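Local coordinates for protein CRISPR-associated endonuclease Cas12b (Alicyclobacillus acidoterrestris, PDB 5U31) that binds a guide RNA, recognises PAM-bearing foreign DNA that matches it and cleaves that DNA with a RuvC nuclease in bacterial CRISPR immunity, at residues Met192-Asp197 with Thr216-Met221; Glu29-Val34 with His389-Arg394; Val203-Leu208 with Ala432-Asp437; Ala79-Asn84 with Phe186-Leu191. The protein carries 3 engineered substitutions. All coordinates share one frame; numbering follows the deposited sequence.

Contact 1 of 4, residues Met192-Asp197 with Thr216-Met221; sequences MRVYTD and TWDRDM. With SO4 (sulfate ion), chain F; nucleotides of chain D.
The first turn of helix 216-257 in the REC1 domain carries Asp218, whose carboxylate accepts two hydrogen bonds from the loop residue Thr196. OD2 takes the backbone N-H of Thr196 on its syn lone pair, 2.8 Å from Thr196 N and nearly straight at 167°. OD1 receives the hydroxyl Thr196 OG1, modelled at 2.5 Å from Asp218 OD1. That hydroxyl sits between the backbone N and the carbonyl carbon of its own residue (chi1 55°), which brings it round to the same carboxylate. The side chains of Val194 and Asp218 cross at about a right angle, Val194 CG1 lying 3.3 Å from Asp218 OD1. One helical turn on, selenomethionine Met221 crosses Tyr195: SE lies 3.7 Å from Tyr195 CD1, an oblique Met-aromatic contact. The phenol OH is hydrogen-bonded to Glu29 on helix 17-45. Earlier in the segment, Arg193 NH1 bonds a sulfate, probably from the crystallisation liquor, at 2.9 Å from SO4 O3, while its NH2 is salt-bridged to Glu83. Asp218 OD1 also accepts Arg215 N, so one carboxylate serves the N-terminal end of the helix and fixes the preceding loop, as acidic residues in a helix's first turn commonly do.

Contact 2 of 4, residues Glu29-Val34 with His389-Arg394; sequences EVNAGV and HPIWTR. With nucleotides of chain B.
Asn31 on helix 17-45 reads the backbone of Ile391 with both ends of its amide. Ile391 N donates to Asn31 OD1 at 2.9 Å, in the carbonyl plane and on a lone pair. Asn31 ND2 returns a bond to Ile391 O at 3.2 Å; this one is more bent, 137° at the hydrogen, with the donor tilted from the carbonyl plane. The side chains of Asn31 and Ile391 slide past each other in opposite directions, and the isoleucine delivers CD1 between two helix valines, 3.6 Å from Val30 CG1 and 3.7 Å from Val34 CG2. Its CG1 takes the crowded position between backbone N and carbonyl carbon (chi1 52°), which sets it beside Asn31 OD1. Beyond it, Thr393 CG2 meets Val30 CG2 at 3.6 Å, the two side chains crossing at about a right angle. In the next shell, His27 O accepts from Asn31 ND2 and so helps set the amide's rotation. Gln224 and Arg228 of helix 216-257 also touch Ile391. On the guide RNA, Trp392 NE1 donates to O3' of G95 of chain B at 3.0 Å, and His389 ND1 to OP1 of A97 of chain B, also at 3.0 Å; both oxygens lie at the ring edges. Because these bonds use sugar and phosphate oxygens, they sense the path of the RNA backbone and not its bases, while the asparagine holds against REC1 the wedge-domain loop that carries both RNA-binding side chains.

Contact 3 of 4, residues Val203-Leu208 with Ala432-Asp437; sequences VEWKPL and AREVDD
The carboxylate of Glu434 comes up to the edge of the Trp205 indole, its CD near the ring plane, and the two side chains cross at about a right angle with their flat groups 87° apart. The touching atoms are Glu434 OE2 and Trp205 CE3, 3.5 Å from each other. Glu434 reaches there with CG anti to the backbone N (chi1 -178°) and an extended chain beyond it. OE2 then takes the N-H of Lys206 on its anti side, 2.7 Å from Lys206 N and 22° out of the carboxylate plane, while OE1 accepts Trp217 NE1 from helix 216-257. Each carboxylate oxygen therefore has a hydrogen-bond donor, which should favour the charged form. Methyl CG1 of Val203 lies over the centre of one indole face, 3.8 Å above its plane. The other methyl, Val203 CG2, packs on Ala432 CB at 3.6 Å. Trp205 NE1 is hydrogen-bonded to Ser201 OG, and its ring also meets that of Trp217.

Alongside these contacts the two backbones pair. Glu204 N donates to Ala432 O at 2.8 Å, and Glu434 N to Glu204 O at 3.2 Å. Glu204 is also the centre of an inverse gamma turn, closed by a weak bond from Trp205 N to Val203 O. Since Glu204 bonds to the residues on either side of Arg433, the REC1 loop makes a single parallel beta bridge to strand 431-435 of the wedge domain, part of the antiparallel hairpin which that strand forms with 424-428.

Contact 4 of 4, residues Ala79-Asn84 with Phe186-Leu191; sequences ARQVEN and FGLKPL
Gln81, in the last turn of helix 66-83, and Asn84, just after it, supply all three hydrogen bonds across to segment 186-191, each time from a side-chain amide to a backbone carbonyl. Asn84 ND2 gives both its hydrogens: one to Gly187 O, modelled at 2.5 Å, and the other to Pro190 O at 3.3 Å and almost straight at 170°. Both acceptors lie close to the amide plane. Gln81, with its chain extended beyond CG, brings NE2 to Phe186 O at 2.8 Å, and the same nitrogen also donates to Ala90 O. At the oxygen end of the Asn84 amide, Arg80 NH1 makes a weak bond to Asn84 OD1 at 3.3 Å, which may help settle which end of the amide faces the carbonyls.

Those carbonyls are offered by the chain as it leaves helix 176-185. Gly187, with positive phi (69°), is the C-prime residue of a Schellman motif, in which Leu188 N bonds Leu183 O and Gly187 N bonds Ala184 O. The turn leaves Phe186 O and Gly187 O directed at helix 66-83.

Van der Waals packing adds to this. Leu188 CD2 lies 3.8 Å from Arg80 CG and 3.9 Å from Gln81 CG, meeting both chains at a slant, while Pro190 and Asn84 approach tip to tip, Pro190 CD against Asn84 ND2. Phe186 and Leu191 pack on helix 93-107.

Among the charges, Arg80 NH1 and Glu83 OE1 form a salt bridge at 3.3 Å in which the oxygen stands well out of the guanidinium plane. The same Glu83 oxygen pairs with Arg193, whose positive end lies close to that of Arg80.

How the contacts relate
Following the chain, helix 17-45 opens contact 2, and helix 66-83 opens contact 4, which closes where the chain leaves helix 176-185. Contact 1 starts at the very next residue; segment 203-208 opens contact 3 before contact 1 closes on helix 216-257, so these two cross. Contact 2 closes at 389-394, spanning contacts 1 and 4 entirely, and contact 3 closes last, at 432-437, crossing contact 2 as well. Contacts 1 and 4 are internal to REC1; contacts 2 and 3 tie REC1 to the wedge domain. Contact 1 touches the other three, whereas contact 4 stays about 12 Å, nearest atoms, from contact 3.

Contact 1 of 4, residues Met192-Asp197 with Thr216-Met221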
# COMPACT_ATOMS: atom_id res chain seq x y z
N MSE A 192 32.17 -23.56 15.48
CA MSE A 192 32.13 -22.14 15.78
C MSE A 192 32.38 -21.89 17.25
O MSE A 192 32.55 -22.83 18.03
CB MSE A 192 30.77 -21.56 15.40
CG MSE A 192 30.37 -21.82 13.97
SE MSE A 192 28.45 -21.57 13.75
CE MSE A 192 28.32 -21.94 11.85
N ARG A 193 32.38 -20.63 17.63
CA ARG A 193 32.59 -20.25 19.02
C ARG A 193 31.26 -19.92 19.67
O ARG A 193 30.29 -19.55 19.00
CB ARG A 193 33.53 -19.05 19.11
CG ARG A 193 34.67 -19.12 18.11
CD ARG A 193 35.66 -17.99 18.28
NE ARG A 193 36.86 -18.47 18.95
CZ ARG A 193 37.91 -18.97 18.32
NH1 ARG A 193 37.91 -19.04 16.99
NH2 ARG A 193 38.97 -19.39 19.00
N VAL A 194 31.21 -20.08 20.98
CA VAL A 194 30.12 -19.52 21.77
C VAL A 194 30.46 -18.04 21.98
O VAL A 194 31.43 -17.71 22.66
CB VAL A 194 29.94 -20.24 23.10
CG1 VAL A 194 28.85 -19.58 23.91
CG2 VAL A 194 29.59 -21.70 22.85
N TYR A 195 29.67 -17.16 21.36
CA TYR A 195 29.99 -15.74 21.34
C TYR A 195 30.26 -15.20 22.74
O TYR A 195 31.24 -14.48 22.96
CB TYR A 195 28.88 -14.94 20.67
CG TYR A 195 29.14 -13.45 20.76
CD1 TYR A 195 28.61 -12.70 21.80
CD2 TYR A 195 29.94 -12.81 19.83
CE1 TYR A 195 28.87 -11.35 21.90
CE2 TYR A 195 30.20 -11.46 19.92
CZ TYR A 195 29.66 -10.74 20.96
OH TYR A 195 29.91 -9.39 21.06
N THR A 196 29.37 -15.50 23.69
CA THR A 196 29.57 -14.98 25.04
C THR A 196 30.84 -15.53 25.66
O THR A 196 31.52 -14.82 26.41
CB THR A 196 28.37 -15.28 25.93
OG1 THR A 196 28.09 -16.69 25.92
CG2 THR A 196 27.14 -14.52 25.46
N ASP A 197 31.19 -16.77 25.36
CA ASP A 197 32.39 -17.39 25.91
C ASP A 197 33.53 -17.35 24.88
O ASP A 197 34.10 -18.36 24.51
CB ASP A 197 32.09 -18.81 26.36
CG ASP A 197 33.23 -19.42 27.15
OD1 ASP A 197 33.98 -20.24 26.59
OD2 ASP A 197 33.38 -19.06 28.34
N THR A 216 22.02 -18.35 27.33
CA THR A 216 20.76 -18.02 26.66
C THR A 216 20.93 -16.87 25.68
O THR A 216 20.23 -16.81 24.66
CB THR A 216 19.68 -17.67 27.68
OG1 THR A 216 20.04 -16.47 28.37
CG2 THR A 216 19.51 -18.79 28.68
N TRP A 217 21.86 -15.95 25.96
CA TRP A 217 22.12 -14.86 25.03
C TRP A 217 22.61 -15.40 23.69
O TRP A 217 22.21 -14.90 22.63
CB TRP A 217 23.13 -13.89 25.63
CG TRP A 217 22.86 -13.57 27.08
CD1 TRP A 217 23.49 -14.09 28.17
CD2 TRP A 217 21.88 -12.66 27.58
NE1 TRP A 217 22.97 -13.56 29.32
CE2 TRP A 217 21.98 -12.68 28.99
CE3 TRP A 217 20.93 -11.82 26.99
CZ2 TRP A 217 21.16 -11.90 29.81
CZ3 TRP A 217 20.12 -11.05 27.80
CH2 TRP A 217 20.24 -11.09 29.19
N ASP A 218 23.46 -16.43 23.72
CA ASP A 218 23.93 -17.05 22.48
C ASP A 218 22.80 -17.73 21.72
O ASP A 218 22.79 -17.74 20.48
CB ASP A 218 25.03 -18.07 22.77
CG ASP A 218 26.15 -17.51 23.60
OD1 ASP A 218 26.21 -17.82 24.81
OD2 ASP A 218 26.97 -16.76 23.04
N ARG A 219 21.85 -18.33 22.44
CA ARG A 219 20.77 -19.03 21.77
C ARG A 219 19.83 -18.06 21.07
O ARG A 219 19.29 -18.38 20.01
CB ARG A 219 20.02 -19.91 22.77
CG ARG A 219 20.88 -21.05 23.29
CD ARG A 219 20.06 -22.27 23.64
NE ARG A 219 20.80 -23.50 23.39
CZ ARG A 219 21.71 -24.01 24.21
NH1 ARG A 219 22.01 -23.39 25.34
NH2 ARG A 219 22.33 -25.14 23.90
N ASP A 220 19.65 -16.87 21.64
CA ASP A 220 18.93 -15.80 20.95
C ASP A 220 19.68 -15.35 19.71
O ASP A 220 19.12 -15.30 18.61
CB ASP A 220 18.70 -14.63 21.91
CG ASP A 220 18.01 -13.45 21.25
OD1 ASP A 220 17.35 -13.63 20.21
OD2 ASP A 220 18.15 -12.33 21.79
N MSE A 221 20.96 -15.03 19.86
CA MSE A 221 21.78 -14.60 18.74
C MSE A 221 21.76 -15.58 17.58
O MSE A 221 21.68 -15.17 16.43
CB MSE A 221 23.22 -14.40 19.20
CG MSE A 221 23.38 -13.33 20.23
SE MSE A 221 25.09 -13.55 21.10
CE MSE A 221 24.98 -12.08 22.37
S SO4 F . 36.35 -18.07 14.13
O1 SO4 F . 35.93 -17.29 12.97
O2 SO4 F . 37.57 -18.79 13.78
O3 SO4 F . 36.61 -17.16 15.25
O4 SO4 F . 35.33 -19.03 14.51
P DG D 5 24.02 -25.49 27.62
OP1 DG D 5 25.47 -25.42 27.32
OP2 DG D 5 23.09 -24.55 26.95
O5' DG D 5 23.53 -26.95 27.26
C5' DG D 5 24.28 -28.05 27.68
C4' DG D 5 23.57 -29.33 27.31
O4' DG D 5 22.20 -29.27 27.78
C3' DG D 5 23.49 -29.60 25.81
O3' DG D 5 23.67 -30.98 25.61
C2' DG D 5 22.07 -29.15 25.45
C1' DG D 5 21.31 -29.51 26.72
N9 DG D 5 20.12 -28.70 26.95
C8 DG D 5 20.01 -27.33 26.83
N7 DG D 5 18.82 -26.88 27.11
C5 DG D 5 18.09 -28.02 27.44
C6 DG D 5 16.74 -28.15 27.83
O6 DG D 5 15.89 -27.26 27.97
N1 DG D 5 16.40 -29.48 28.06
C2 DG D 5 17.26 -30.54 27.94
N2 DG D 5 16.75 -31.75 28.22
N3 DG D 5 18.53 -30.43 27.58
C4 DG D 5 18.87 -29.14 27.34

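Contact 2 of 4, residues Glu29-Val34 with His389-Arg394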
# COMPACT_ATOMS: atom_id res chain seq x y z
N GLU A 29 26.04 -6.23 21.98
CA GLU A 29 26.49 -7.62 22.07
C GLU A 29 25.63 -8.53 21.20
O GLU A 29 26.16 -9.36 20.45
CB GLU A 29 26.45 -8.08 23.53
CG GLU A 29 27.51 -7.46 24.42
CD GLU A 29 28.90 -7.86 24.03
OE1 GLU A 29 29.08 -9.02 23.63
OE2 GLU A 29 29.83 -7.02 24.11
N VAL A 30 24.31 -8.40 21.31
CA VAL A 30 23.43 -9.28 20.54
C VAL A 30 23.58 -9.01 19.05
O VAL A 30 23.50 -9.93 18.23
CB VAL A 30 21.98 -9.12 21.02
CG1 VAL A 30 21.05 -9.94 20.14
CG2 VAL A 30 21.85 -9.57 22.46
N ASN A 31 23.81 -7.76 18.67
CA ASN A 31 24.07 -7.47 17.27
C ASN A 31 25.40 -8.06 16.82
O ASN A 31 25.49 -8.63 15.73
CB ASN A 31 24.04 -5.96 17.02
CG ASN A 31 22.63 -5.42 16.94
OD1 ASN A 31 21.99 -5.50 15.90
ND2 ASN A 31 22.14 -4.88 18.05
N ALA A 32 26.44 -7.94 17.65
CA ALA A 32 27.72 -8.54 17.29
C ALA A 32 27.60 -10.05 17.20
O ALA A 32 28.15 -10.67 16.28
CB ALA A 32 28.78 -8.15 18.31
N GLY A 33 26.87 -10.66 18.13
CA GLY A 33 26.70 -12.10 18.11
C GLY A 33 25.98 -12.57 16.86
O GLY A 33 26.39 -13.53 16.21
N VAL A 34 24.88 -11.89 16.51
CA VAL A 34 24.14 -12.26 15.31
C VAL A 34 25.01 -12.07 14.07
O VAL A 34 25.01 -12.91 13.16
CB VAL A 34 22.83 -11.45 15.21
CG1 VAL A 34 22.19 -11.66 13.85
CG2 VAL A 34 21.88 -11.86 16.31
N HIS A 389 21.95 -1.37 10.76
CA HIS A 389 20.89 -2.35 10.51
C HIS A 389 20.69 -3.15 11.79
O HIS A 389 21.12 -4.30 11.90
CB HIS A 389 21.26 -3.26 9.33
CG HIS A 389 21.60 -2.51 8.08
ND1 HIS A 389 20.65 -1.86 7.32
CD2 HIS A 389 22.79 -2.29 7.47
CE1 HIS A 389 21.24 -1.28 6.29
NE2 HIS A 389 22.53 -1.53 6.35
N PRO A 390 20.04 -2.56 12.78
CA PRO A 390 19.98 -3.20 14.10
C PRO A 390 18.94 -4.31 14.16
O PRO A 390 17.86 -4.22 13.57
CB PRO A 390 19.59 -2.04 15.03
CG PRO A 390 18.81 -1.13 14.17
CD PRO A 390 19.42 -1.22 12.79
N ILE A 391 19.30 -5.37 14.86
CA ILE A 391 18.32 -6.27 15.41
C ILE A 391 18.25 -6.00 16.91
O ILE A 391 19.05 -5.26 17.47
CB ILE A 391 18.65 -7.76 15.08
CG1 ILE A 391 20.09 -8.10 15.47
CG2 ILE A 391 18.39 -8.03 13.61
CD1 ILE A 391 20.24 -8.62 16.88
N TRP A 392 17.24 -6.57 17.57
CA TRP A 392 16.96 -6.25 18.96
C TRP A 392 17.05 -7.51 19.81
O TRP A 392 16.65 -8.58 19.37
CB TRP A 392 15.58 -5.60 19.09
CG TRP A 392 15.30 -4.62 17.99
CD1 TRP A 392 14.48 -4.81 16.92
CD2 TRP A 392 15.86 -3.31 17.85
NE1 TRP A 392 14.50 -3.69 16.12
CE2 TRP A 392 15.33 -2.76 16.67
CE3 TRP A 392 16.76 -2.55 18.60
CZ2 TRP A 392 15.67 -1.48 16.22
CZ3 TRP A 392 17.09 -1.28 18.16
CH2 TRP A 392 16.54 -0.76 16.99
N THR A 393 17.58 -7.37 21.03
CA THR A 393 17.63 -8.50 21.93
C THR A 393 16.22 -8.91 22.33
O THR A 393 15.40 -8.07 22.70
CB THR A 393 18.46 -8.17 23.18
OG1 THR A 393 17.59 -7.81 24.26
CG2 THR A 393 19.40 -7.02 22.92
N ARG A 394 15.93 -10.20 22.22
CA ARG A 394 14.62 -10.71 22.61
C ARG A 394 14.64 -11.15 24.07
O ARG A 394 15.69 -11.37 24.67
CB ARG A 394 14.20 -11.88 21.71
CG ARG A 394 13.98 -11.50 20.28
CD ARG A 394 13.82 -12.73 19.41
NE ARG A 394 13.68 -12.38 18.00
CZ ARG A 394 13.63 -13.26 17.02
NH1 ARG A 394 13.71 -14.56 17.29
NH2 ARG A 394 13.49 -12.85 15.76
P G B 95 8.05 -1.61 14.35
OP1 G B 95 8.83 -0.45 14.87
OP2 G B 95 7.39 -1.54 13.02
O5' G B 95 8.98 -2.90 14.38
C5' G B 95 9.77 -3.20 15.52
C4' G B 95 10.75 -4.30 15.22
O4' G B 95 10.05 -5.56 15.15
C3' G B 95 11.46 -4.19 13.89
O3' G B 95 12.55 -3.29 13.92
C2' G B 95 11.84 -5.64 13.58
O2' G B 95 13.01 -6.01 14.28
C1' G B 95 10.66 -6.40 14.20
N9 G B 95 9.64 -6.82 13.21
C8 G B 95 8.43 -6.23 12.94
N7 G B 95 7.75 -6.88 12.04
C5 G B 95 8.55 -7.97 11.70
C6 G B 95 8.34 -9.02 10.78
O6 G B 95 7.38 -9.23 10.04
N1 G B 95 9.42 -9.90 10.76
C2 G B 95 10.55 -9.78 11.53
N2 G B 95 11.48 -10.73 11.38
N3 G B 95 10.75 -8.80 12.39
C4 G B 95 9.72 -7.94 12.42
P A B 96 12.95 -2.51 12.59
OP1 A B 96 13.87 -1.40 12.92
OP2 A B 96 11.67 -2.23 11.89
O5' A B 96 13.77 -3.59 11.77
C5' A B 96 14.94 -4.15 12.32
C4' A B 96 15.40 -5.35 11.54
O4' A B 96 14.43 -6.42 11.66
C3' A B 96 15.54 -5.16 10.03
O3' A B 96 16.74 -4.51 9.65
C2' A B 96 15.43 -6.58 9.52
O2' A B 96 16.64 -7.28 9.74
C1' A B 96 14.37 -7.15 10.46
N9 A B 96 13.00 -7.03 9.90
C8 A B 96 12.09 -6.03 10.10
N7 A B 96 10.95 -6.22 9.47
C5 A B 96 11.13 -7.42 8.80
C6 A B 96 10.31 -8.19 7.95
N6 A B 96 9.07 -7.84 7.60
N1 A B 96 10.79 -9.34 7.46
C2 A B 96 12.03 -9.70 7.80
N3 A B 96 12.91 -9.07 8.58
C4 A B 96 12.39 -7.93 9.06
P A B 97 16.77 -3.56 8.36
OP1 A B 97 18.01 -2.76 8.37
OP2 A B 97 15.46 -2.86 8.25
O5' A B 97 16.90 -4.57 7.14
C5' A B 97 18.03 -5.42 7.04
C4' A B 97 17.71 -6.67 6.26
O4' A B 97 16.58 -7.35 6.85
C3' A B 97 17.29 -6.45 4.82
O3' A B 97 18.39 -6.20 3.96
C2' A B 97 16.54 -7.74 4.52
O2' A B 97 17.45 -8.81 4.30
C1' A B 97 15.81 -7.97 5.83
N9 A B 97 14.48 -7.35 5.80
C8 A B 97 14.09 -6.13 6.30
N7 A B 97 12.83 -5.85 6.08
C5 A B 97 12.36 -6.95 5.37
C6 A B 97 11.10 -7.27 4.83
N6 A B 97 10.03 -6.48 4.92
N1 A B 97 10.98 -8.45 4.19
C2 A B 97 12.05 -9.24 4.09
N3 A B 97 13.28 -9.05 4.55
C4 A B 97 13.37 -7.87 5.19

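Contact 3 of 4, residues Val203-Leu208 with Ala432-Asp437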
# COMPACT_ATOMS: atom_id res chain seq x y z
N VAL A 203 32.17 -8.52 28.14
CA VAL A 203 31.24 -8.54 29.26
C VAL A 203 31.63 -9.65 30.21
O VAL A 203 31.89 -10.79 29.79
CB VAL A 203 29.80 -8.72 28.76
CG1 VAL A 203 28.83 -8.74 29.92
CG2 VAL A 203 29.42 -7.61 27.78
N GLU A 204 31.69 -9.33 31.51
CA GLU A 204 31.97 -10.33 32.54
C GLU A 204 30.68 -11.09 32.83
O GLU A 204 29.92 -10.78 33.75
CB GLU A 204 32.53 -9.68 33.80
CG GLU A 204 33.84 -8.96 33.58
CD GLU A 204 34.35 -8.28 34.83
OE1 GLU A 204 33.67 -8.38 35.88
OE2 GLU A 204 35.42 -7.65 34.77
N TRP A 205 30.42 -12.11 32.01
CA TRP A 205 29.21 -12.89 32.16
C TRP A 205 29.28 -13.73 33.44
O TRP A 205 30.35 -14.00 33.98
CB TRP A 205 28.99 -13.80 30.95
CG TRP A 205 28.97 -13.10 29.62
CD1 TRP A 205 30.01 -13.00 28.74
CD2 TRP A 205 27.87 -12.43 29.01
NE1 TRP A 205 29.62 -12.30 27.62
CE2 TRP A 205 28.30 -11.94 27.76
CE3 TRP A 205 26.55 -12.18 29.40
CZ2 TRP A 205 27.47 -11.22 26.91
CZ3 TRP A 205 25.72 -11.48 28.55
CH2 TRP A 205 26.19 -11.00 27.32
N LYS A 206 28.11 -14.13 33.92
CA LYS A 206 28.05 -15.09 35.01
C LYS A 206 28.83 -16.34 34.62
O LYS A 206 28.74 -16.79 33.46
CB LYS A 206 26.59 -15.44 35.33
CG LYS A 206 26.41 -16.57 36.34
CD LYS A 206 24.96 -17.05 36.39
CE LYS A 206 24.81 -18.24 37.34
NZ LYS A 206 23.43 -18.80 37.31
N PRO A 207 29.62 -16.92 35.53
CA PRO A 207 30.43 -18.08 35.17
C PRO A 207 29.57 -19.25 34.71
O PRO A 207 28.44 -19.44 35.17
CB PRO A 207 31.17 -18.42 36.46
CG PRO A 207 31.18 -17.14 37.23
CD PRO A 207 29.88 -16.47 36.90
N LEU A 208 30.12 -20.03 33.79
CA LEU A 208 29.39 -21.17 33.25
C LEU A 208 29.27 -22.28 34.30
O LEU A 208 30.22 -22.58 35.02
CB LEU A 208 30.10 -21.70 32.00
CG LEU A 208 30.13 -20.77 30.78
CD1 LEU A 208 31.01 -21.33 29.68
CD2 LEU A 208 28.73 -20.52 30.25
N ALA A 432 31.26 -4.14 31.94
CA ALA A 432 29.94 -4.74 31.80
C ALA A 432 29.90 -6.03 32.60
O ALA A 432 30.76 -6.90 32.45
CB ALA A 432 29.63 -5.01 30.33
N ARG A 433 28.88 -6.16 33.44
CA ARG A 433 28.73 -7.30 34.34
C ARG A 433 27.31 -7.82 34.23
O ARG A 433 26.35 -7.03 34.26
CB ARG A 433 29.09 -6.88 35.78
CG ARG A 433 28.40 -7.66 36.91
CD ARG A 433 28.33 -6.83 38.21
NE ARG A 433 27.37 -7.39 39.17
CZ ARG A 433 26.72 -6.68 40.09
NH1 ARG A 433 25.85 -7.28 40.91
NH2 ARG A 433 26.91 -5.37 40.18
N GLU A 434 27.16 -9.14 34.07
CA GLU A 434 25.84 -9.75 34.00
C GLU A 434 25.23 -9.82 35.39
O GLU A 434 25.91 -10.19 36.36
CB GLU A 434 25.92 -11.14 33.37
CG GLU A 434 24.58 -11.87 33.21
CD GLU A 434 24.72 -13.23 32.54
OE1 GLU A 434 23.71 -13.76 32.06
OE2 GLU A 434 25.85 -13.76 32.50
N VAL A 435 23.95 -9.46 35.50
CA VAL A 435 23.28 -9.35 36.78
C VAL A 435 21.93 -10.05 36.70
O VAL A 435 21.44 -10.39 35.62
CB VAL A 435 23.09 -7.89 37.21
CG1 VAL A 435 24.44 -7.25 37.49
CG2 VAL A 435 22.32 -7.13 36.13
N ASP A 436 21.32 -10.25 37.86
CA ASP A 436 20.04 -10.93 37.98
C ASP A 436 18.98 -9.98 38.53
O ASP A 436 19.29 -9.04 39.27
CB ASP A 436 20.14 -12.15 38.91
CG ASP A 436 20.88 -13.31 38.26
OD1 ASP A 436 22.12 -13.31 38.29
OD2 ASP A 436 20.20 -14.22 37.74
N ASP A 437 17.73 -10.24 38.15
CA ASP A 437 16.55 -9.72 38.83
C ASP A 437 16.61 -8.20 38.97
O ASP A 437 16.70 -7.64 40.07
CB ASP A 437 16.42 -10.41 40.20
CG ASP A 437 15.07 -11.08 40.38
OD1 ASP A 437 14.17 -10.46 40.98
OD2 ASP A 437 14.91 -12.23 39.91

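Contact 4 of 4, residues Ala79-Asn84 with Phe186-Leu191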
# COMPACT_ATOMS: atom_id res chain seq x y z
N ALA A 79 42.32 -23.41 10.58
CA ALA A 79 42.73 -22.83 11.85
C ALA A 79 41.96 -23.44 13.01
O ALA A 79 42.49 -23.55 14.12
CB ALA A 79 42.55 -21.31 11.82
N ARG A 80 40.71 -23.84 12.77
CA ARG A 80 39.93 -24.50 13.81
C ARG A 80 40.47 -25.90 14.10
O ARG A 80 40.54 -26.31 15.27
CB ARG A 80 38.46 -24.55 13.41
CG ARG A 80 37.56 -25.34 14.35
CD ARG A 80 37.74 -24.91 15.79
NE ARG A 80 37.27 -23.55 16.03
CZ ARG A 80 37.12 -23.02 17.23
NH1 ARG A 80 37.41 -23.74 18.30
NH2 ARG A 80 36.69 -21.78 17.37
N GLN A 81 40.84 -26.64 13.06
CA GLN A 81 41.46 -27.94 13.28
C GLN A 81 42.69 -27.81 14.16
O GLN A 81 42.93 -28.64 15.05
CB GLN A 81 41.83 -28.59 11.94
CG GLN A 81 40.64 -28.94 11.06
CD GLN A 81 41.04 -29.52 9.72
OE1 GLN A 81 42.01 -29.07 9.10
NE2 GLN A 81 40.31 -30.52 9.26
N VAL A 82 43.48 -26.75 13.94
CA VAL A 82 44.66 -26.51 14.77
C VAL A 82 44.26 -26.17 16.20
O VAL A 82 44.87 -26.64 17.16
CB VAL A 82 45.52 -25.39 14.14
CG1 VAL A 82 46.63 -24.96 15.07
CG2 VAL A 82 46.09 -25.85 12.81
N GLU A 83 43.21 -25.37 16.36
CA GLU A 83 42.76 -24.98 17.69
C GLU A 83 42.21 -26.17 18.45
O GLU A 83 42.44 -26.31 19.66
CB GLU A 83 41.71 -23.88 17.58
CG GLU A 83 41.75 -22.86 18.70
CD GLU A 83 40.68 -21.81 18.56
OE1 GLU A 83 39.78 -21.75 19.43
OE2 GLU A 83 40.71 -21.04 17.57
N ASN A 84 41.47 -27.05 17.77
CA ASN A 84 40.96 -28.25 18.40
C ASN A 84 42.03 -29.33 18.58
O ASN A 84 41.70 -30.42 19.06
CB ASN A 84 39.79 -28.82 17.59
CG ASN A 84 38.64 -27.84 17.47
OD1 ASN A 84 38.54 -26.88 18.23
ND2 ASN A 84 37.77 -28.09 16.50
N PHE A 186 36.96 -34.71 11.27
CA PHE A 186 37.85 -33.72 10.68
C PHE A 186 38.34 -32.70 11.71
O PHE A 186 38.83 -31.63 11.32
CB PHE A 186 37.14 -33.01 9.53
CG PHE A 186 36.99 -33.85 8.30
CD1 PHE A 186 37.98 -34.76 7.94
CD2 PHE A 186 35.87 -33.73 7.49
CE1 PHE A 186 37.85 -35.53 6.80
CE2 PHE A 186 35.74 -34.50 6.35
CZ PHE A 186 36.72 -35.40 6.00
N GLY A 187 38.20 -32.99 13.00
CA GLY A 187 38.66 -32.08 14.02
C GLY A 187 37.87 -30.80 14.15
O GLY A 187 38.35 -29.85 14.78
N LEU A 188 36.67 -30.74 13.57
CA LEU A 188 35.80 -29.58 13.67
C LEU A 188 34.67 -29.80 14.68
O LEU A 188 33.57 -29.28 14.48
CB LEU A 188 35.22 -29.25 12.30
CG LEU A 188 36.25 -29.03 11.19
CD1 LEU A 188 35.59 -29.12 9.83
CD2 LEU A 188 36.95 -27.69 11.38
N LYS A 189 34.93 -30.56 15.74
CA LYS A 189 33.86 -30.87 16.70
C LYS A 189 33.28 -29.61 17.31
O LYS A 189 32.04 -29.51 17.39
CB LYS A 189 34.38 -31.84 17.77
CG LYS A 189 33.32 -32.22 18.79
CD LYS A 189 32.16 -32.94 18.13
CE LYS A 189 31.20 -33.50 19.17
NZ LYS A 189 30.70 -32.43 20.06
N PRO A 190 34.07 -28.65 17.76
CA PRO A 190 33.54 -27.28 17.80
C PRO A 190 33.83 -26.62 16.47
O PRO A 190 34.99 -26.40 16.12
CB PRO A 190 34.31 -26.63 18.96
CG PRO A 190 35.14 -27.74 19.58
CD PRO A 190 35.33 -28.76 18.51
N LEU A 191 32.79 -26.36 15.68
CA LEU A 191 32.99 -25.60 14.45
C LEU A 191 33.14 -24.12 14.76
O LEU A 191 34.12 -23.48 14.36
CB LEU A 191 31.82 -25.83 13.49
CG LEU A 191 32.02 -25.77 11.97
CD1 LEU A 191 30.81 -25.14 11.31
CD2 LEU A 191 33.30 -25.06 11.55